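Local coordinates for DnaD-like replication protein (PDB 2ZC2) that probably takes part in DNA replication as a member of the DnaB/DnaD family, here represented by a zinc-binding helical domain, at residues 20-25 with 53-58; 9-12 with 16-19. All coordinates share one frame; numbering follows the deposited sequence. Where two conformers were deposited one is given.

Contact 1 of 2, residues 20-25 with 53-58; sequences PFELED and TNWNYI. With ZN (zinc ion), chain C.
The indole of W55 lies against helix 20-32 with one face turned to E22 and its benzo edge turned to D25. E22 supplies the lid: its CG sits 3.8 Å from the centroid of the six-membered ring of W55, only 6° from the ring normal, a CH-pi contact almost exactly over the middle. CB of E22 covers the far corner, 3.7 Å from CH2 of W55. With CG beside the backbone N and the chain extended from there, the E22 carboxylate runs back across the indole towards CG of W55, its plane tilted 22° from the ring. Both its oxygens are held from the loop before helix 20-32, OE2 by a salt bridge to R16 and OE1 by the backbone N-H of S19. The contact thus joins the first two turns of helix 20-32 to the start of helix 55-67 at the surface of this small all-helical DnaB/DnaD-family domain. W55 reaches across because its CG is anti to the backbone N (chi1 179°). At the ring edge, CB of D25 lies 3.7 Å from CZ2 of W55; the D25 carboxylate is turned nearly parallel to the indole, and its OD2 binds a zinc ion at 2.0 Å.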
loop_
_atom_site.group_PDB
_atom_site.type_symbol
_atom_site.label_atom_id
_atom_site.label_comp_id
_atom_site.label_asym_id
_atom_site.label_seq_id
_atom_site.Cartn_x
_atom_site.Cartn_y
_atom_site.Cartn_z
ATOM N N PRO A 20 -8.740 -6.845 10.896
ATOM C CA PRO A 20 -9.890 -6.702 9.988
ATOM C C PRO A 20 -10.024 -5.350 9.345
ATOM O O PRO A 20 -10.374 -5.268 8.137
ATOM C CB PRO A 20 -11.083 -6.971 10.898
ATOM C CG PRO A 20 -10.516 -7.965 11.876
ATOM C CD PRO A 20 -9.135 -7.493 12.161
ATOM N N PHE A 21 -9.790 -4.272 10.131
ATOM C CA PHE A 21 -9.884 -2.940 9.617
ATOM C C PHE A 21 -8.836 -2.659 8.522
ATOM O O PHE A 21 -9.120 -2.029 7.491
ATOM C CB PHE A 21 -9.853 -1.892 10.746
ATOM C CG PHE A 21 -11.139 -1.839 11.599
ATOM C CD1 PHE A 21 -12.308 -1.246 11.100
ATOM C CD2 PHE A 21 -11.161 -2.380 12.877
ATOM C CE1 PHE A 21 -13.520 -1.188 11.879
ATOM C CE2 PHE A 21 -12.327 -2.323 13.681
ATOM C CZ PHE A 21 -13.513 -1.724 13.184
ATOM N N GLU A 22 -7.621 -3.129 8.728
ATOM C CA GLU A 22 -6.542 -2.953 7.715
ATOM C C GLU A 22 -6.847 -3.811 6.492
ATOM O O GLU A 22 -6.724 -3.336 5.357
ATOM C CB GLU A 22 -5.184 -3.327 8.328
ATOM C CG GLU A 22 -4.797 -2.355 9.476
ATOM C CD GLU A 22 -3.588 -2.779 10.227
ATOM O OE1 GLU A 22 -3.303 -3.975 10.217
ATOM O OE2 GLU A 22 -2.899 -1.905 10.811
ATOM N N LEU A 23 -7.277 -5.068 6.705
ATOM C CA LEU A 23 -7.675 -5.925 5.582
ATOM C C LEU A 23 -8.728 -5.242 4.768
ATOM O O LEU A 23 -8.604 -5.179 3.565
ATOM C CB LEU A 23 -8.163 -7.318 6.052
ATOM C CG LEU A 23 -7.020 -8.268 6.381
ATOM C CD1 LEU A 23 -7.455 -9.375 7.351
ATOM C CD2 LEU A 23 -6.454 -8.859 5.111
ATOM N N GLU A 24 -9.729 -4.657 5.449
ATOM C CA GLU A 24 -10.830 -3.957 4.785
ATOM C C GLU A 24 -10.370 -2.677 4.102
ATOM O O GLU A 24 -10.791 -2.322 2.998
ATOM C CB GLU A 24 -11.953 -3.663 5.818
ATOM C CG GLU A 24 -12.538 -2.212 5.694
ATOM C CD GLU A 24 -12.618 -1.425 7.057
ATOM O OE1 GLU A 24 -11.650 -0.654 7.415
ATOM O OE2 GLU A 24 -13.674 -1.599 7.748
ATOM N N ASP A 25 -9.462 -1.958 4.752
ATOM C CA ASP A 25 -8.872 -0.766 4.136
ATOM C C ASP A 25 -8.161 -1.080 2.853
ATOM O O ASP A 25 -8.306 -0.359 1.866
ATOM C CB ASP A 25 -7.860 -0.126 5.085
ATOM C CG ASP A 25 -8.456 1.009 5.899
ATOM O OD1 ASP A 25 -9.615 1.435 5.680
ATOM O OD2 ASP A 25 -7.712 1.508 6.756
ATOM N N THR A 53 8.628 0.908 8.393
ATOM C CA THR A 53 7.605 -0.041 8.052
ATOM C C THR A 53 6.506 0.038 9.153
ATOM O O THR A 53 6.505 -0.715 10.118
ATOM C CB THR A 53 8.151 -1.487 7.791
ATOM O OG1 THR A 53 9.330 -1.434 6.988
ATOM C CG2 THR A 53 7.120 -2.306 6.965
ATOM N N ASN A 54 5.595 0.975 8.975
ATOM C CA ASN A 54 4.383 1.039 9.775
ATOM C C ASN A 54 3.179 1.368 8.919
ATOM O O ASN A 54 3.320 2.049 7.889
ATOM C CB ASN A 54 4.533 2.012 10.972
ATOM C CG ASN A 54 4.620 3.463 10.578
ATOM O OD1 ASN A 54 5.675 4.100 10.753
ATOM N ND2 ASN A 54 3.480 4.059 10.207
ATOM N N TRP A 55 2.009 0.847 9.306
ATOM C CA TRP A 55 0.777 1.049 8.507
ATOM C C TRP A 55 0.560 2.455 8.025
ATOM O O TRP A 55 0.336 2.679 6.855
ATOM C CB TRP A 55 -0.481 0.608 9.302
ATOM C CG TRP A 55 -1.776 0.821 8.499
ATOM C CD1 TRP A 55 -2.646 1.878 8.587
ATOM C CD2 TRP A 55 -2.303 -0.050 7.494
ATOM N NE1 TRP A 55 -3.694 1.690 7.736
ATOM C CE2 TRP A 55 -3.494 0.511 7.042
ATOM C CE3 TRP A 55 -1.876 -1.273 6.947
ATOM C CZ2 TRP A 55 -4.278 -0.097 6.028
ATOM C CZ3 TRP A 55 -2.658 -1.894 5.944
ATOM C CH2 TRP A 55 -3.856 -1.315 5.516
ATOM N N ASN A 56 0.545 3.414 8.959
ATOM C CA ASN A 56 0.241 4.834 8.663
ATOM C C ASN A 56 1.204 5.467 7.687
ATOM O O ASN A 56 0.807 6.228 6.791
ATOM C CB ASN A 56 0.237 5.678 9.963
ATOM C CG ASN A 56 -0.892 5.245 10.936
ATOM O OD1 ASN A 56 -1.670 4.361 10.639
ATOM N ND2 ASN A 56 -0.980 5.904 12.078
ATOM N N TYR A 57 2.484 5.180 7.870
ATOM C CA TYR A 57 3.494 5.671 6.905
ATOM C C TYR A 57 3.262 5.196 5.477
ATOM O O TYR A 57 3.315 5.982 4.517
ATOM C CB TYR A 57 4.923 5.331 7.398
ATOM C CG TYR A 57 6.055 6.013 6.637
ATOM C CD1 TYR A 57 6.618 7.217 7.073
ATOM C CD2 TYR A 57 6.598 5.425 5.494
ATOM C CE1 TYR A 57 7.703 7.817 6.334
ATOM C CE2 TYR A 57 7.638 6.010 4.778
ATOM C CZ TYR A 57 8.184 7.197 5.178
ATOM O OH TYR A 57 9.258 7.714 4.469
ATOM N N ILE A 58 2.995 3.914 5.305
ATOM C CA ILE A 58 2.615 3.370 3.982
ATOM C C ILE A 58 1.387 4.064 3.407
ATOM O O ILE A 58 1.363 4.513 2.281
ATOM C CB ILE A 58 2.342 1.819 4.137
ATOM C CG1 ILE A 58 3.628 1.113 4.566
ATOM C CG2 ILE A 58 1.797 1.215 2.784
ATOM C CD1 ILE A 58 3.444 -0.273 5.242
HETATM ZN ZN ZN C . -8.753 2.859 7.867
#

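Contact 2 of 2, residues 9-12 with 16-19; sequences DFER and RMLS. With ZN (zinc ion), chain F.
E11 reaches from helix 5-14 to the following loop with both its carboxylate and its backbone carbonyl. OE2 of E11 accepts the backbone N-H of L18 at 2.8 Å through its anti lone pair, in a nearly straight bond (162° at the hydrogen). The E11 carbonyl O takes the N-H of R16 at 3.2 Å, a longer, more bent backbone bond. Between these two anchors the O atom of R16 comes to 3.2 Å from CA of E11 in a CA-H...O contact. An extended E11 chain (chi2 -179°) carries the carboxylate alongside the loop, past CA of M17, a selenomethionine, and leaves CG of E11 3.8 Å from CG of L18. Next to this, CD1 of L18 packs on CB of F10 at 4.0 Å. The F10 ring and the L18 branches enter the core: F10 meets L26, V40, L44 and I58, and L18 meets L23 and L26. On another side of the helix, D9 grips a zinc ion with both carboxylate oxygens, OD1 at 2.2 Å; R12 forms a salt bridge to OD1, and R41 donates a hydrogen bond to OD2. The loop then ends at S19, whose OG caps the N-H of E22: a helix-loop-helix connection whose second helix opens with a capping box between S19 and E22.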
loop_
_atom_site.group_PDB
_atom_site.type_symbol
_atom_site.label_atom_id
_atom_site.label_comp_id
_atom_site.label_asym_id
_atom_site.label_seq_id
_atom_site.Cartn_x
_atom_site.Cartn_y
_atom_site.Cartn_z
ATOM N N ASP A 9 2.748 -9.776 1.647
ATOM C CA ASP A 9 3.830 -8.766 1.663
ATOM C C ASP A 9 3.726 -7.878 2.924
ATOM O O ASP A 9 4.668 -7.757 3.688
ATOM C CB ASP A 9 3.797 -7.949 0.368
ATOM C CG ASP A 9 4.324 -8.758 -0.816
ATOM O OD1 ASP A 9 5.003 -9.760 -0.525
ATOM O OD2 ASP A 9 4.040 -8.454 -1.998
ATOM N N PHE A 10 2.544 -7.302 3.139
ATOM C CA PHE A 10 2.287 -6.463 4.295
ATOM C C PHE A 10 2.605 -7.128 5.604
ATOM O O PHE A 10 3.260 -6.548 6.443
ATOM C CB PHE A 10 0.833 -5.998 4.271
ATOM C CG PHE A 10 0.635 -4.681 3.522
ATOM C CD1 PHE A 10 0.572 -4.660 2.163
ATOM C CD2 PHE A 10 0.566 -3.483 4.210
ATOM C CE1 PHE A 10 0.430 -3.469 1.468
ATOM C CE2 PHE A 10 0.409 -2.292 3.565
ATOM C CZ PHE A 10 0.324 -2.278 2.170
ATOM N N GLU A 11 2.144 -8.372 5.784
ATOM C CA GLU A 11 2.299 -9.051 7.065
ATOM C C GLU A 11 3.712 -9.417 7.292
ATOM O O GLU A 11 4.216 -9.282 8.399
ATOM C CB GLU A 11 1.390 -10.273 7.099
ATOM C CG GLU A 11 -0.046 -9.832 7.187
ATOM C CD GLU A 11 -1.069 -10.989 7.259
ATOM O OE1 GLU A 11 -0.794 -12.097 6.720
ATOM O OE2 GLU A 11 -2.163 -10.743 7.820
ATOM N N ARG A 12 4.435 -9.773 6.222
ATOM C CA ARG A 12 5.861 -10.114 6.421
ATOM C C ARG A 12 6.645 -8.877 6.822
ATOM O O ARG A 12 7.467 -8.929 7.725
ATOM C CB ARG A 12 6.451 -10.685 5.140
ATOM C CG ARG A 12 7.966 -10.953 5.177
ATOM C CD ARG A 12 8.531 -11.187 3.750
ATOM N NE ARG A 12 8.490 -9.950 2.987
ATOM C CZ ARG A 12 7.797 -9.793 1.870
ATOM N NH1 ARG A 12 7.130 -10.808 1.346
ATOM N NH2 ARG A 12 7.785 -8.623 1.264
ATOM N N ARG A 16 3.440 -8.971 11.452
ATOM C CA ARG A 16 2.225 -9.200 12.221
ATOM C C ARG A 16 1.108 -9.363 11.237
ATOM O O ARG A 16 1.233 -8.978 10.076
ATOM C CB ARG A 16 1.917 -8.010 13.161
ATOM C CG ARG A 16 1.575 -6.685 12.416
ATOM C CD ARG A 16 1.438 -5.490 13.389
ATOM N NE ARG A 16 1.077 -4.227 12.726
ATOM C CZ ARG A 16 -0.086 -4.034 12.089
ATOM N NH1 ARG A 16 -0.988 -5.015 12.020
ATOM N NH2 ARG A 16 -0.364 -2.866 11.544
HETATM N N MSE A 17 -0.003 -9.915 11.705
HETATM C CA MSE A 17 -1.172 -10.081 10.866
HETATM C C MSE A 17 -1.874 -8.746 10.678
HETATM O O MSE A 17 -1.847 -7.904 11.572
HETATM C CB MSE A 17 -2.147 -11.072 11.504
HETATM C CG MSE A 17 -1.746 -12.518 11.343
HETATM SE SE MSE A 17 -2.959 -13.714 12.278
HETATM C CE MSE A 17 -4.695 -12.875 11.861
ATOM N N LEU A 18 -2.513 -8.553 9.529
ATOM C CA LEU A 18 -3.351 -7.383 9.401
ATOM C C LEU A 18 -4.617 -7.559 10.234
ATOM O O LEU A 18 -5.183 -8.647 10.286
ATOM C CB LEU A 18 -3.705 -7.103 7.943
ATOM C CG LEU A 18 -2.468 -6.882 7.046
ATOM C CD1 LEU A 18 -2.862 -6.353 5.692
ATOM C CD2 LEU A 18 -1.429 -5.967 7.757
ATOM N N SER A 19 -5.046 -6.476 10.865
ATOM C CA SER A 19 -6.336 -6.414 11.532
ATOM C C SER A 19 -7.486 -6.463 10.479
ATOM O O SER A 19 -7.276 -6.101 9.308
ATOM C CB SER A 19 -6.371 -5.071 12.266
ATOM O OG SER A 19 -6.902 -4.098 11.350
HETATM ZN ZN ZN F . 5.334 -10.189 -2.709
#

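From the N terminus, helix 5-14 comes first, and contact 2 closes the short loop that turns the chain from it into helix 20-32. Contact 1 opens only afterwards, at the start of helix 20-32, and closes a much longer excursion through helix 37-50 when the chain returns in helix 55-67. The two are therefore in series, neither nested nor crossed, yet their centres lie only 9 Å apart, coupled by the R16-E22 bridge. Contact 2 fixes the loop against helix 5-14, contact 1 sets helix 20-32 against helix 55-67, and F10 links the two by packing its ring against W55. Separate zinc ions are bound by D9 and D25.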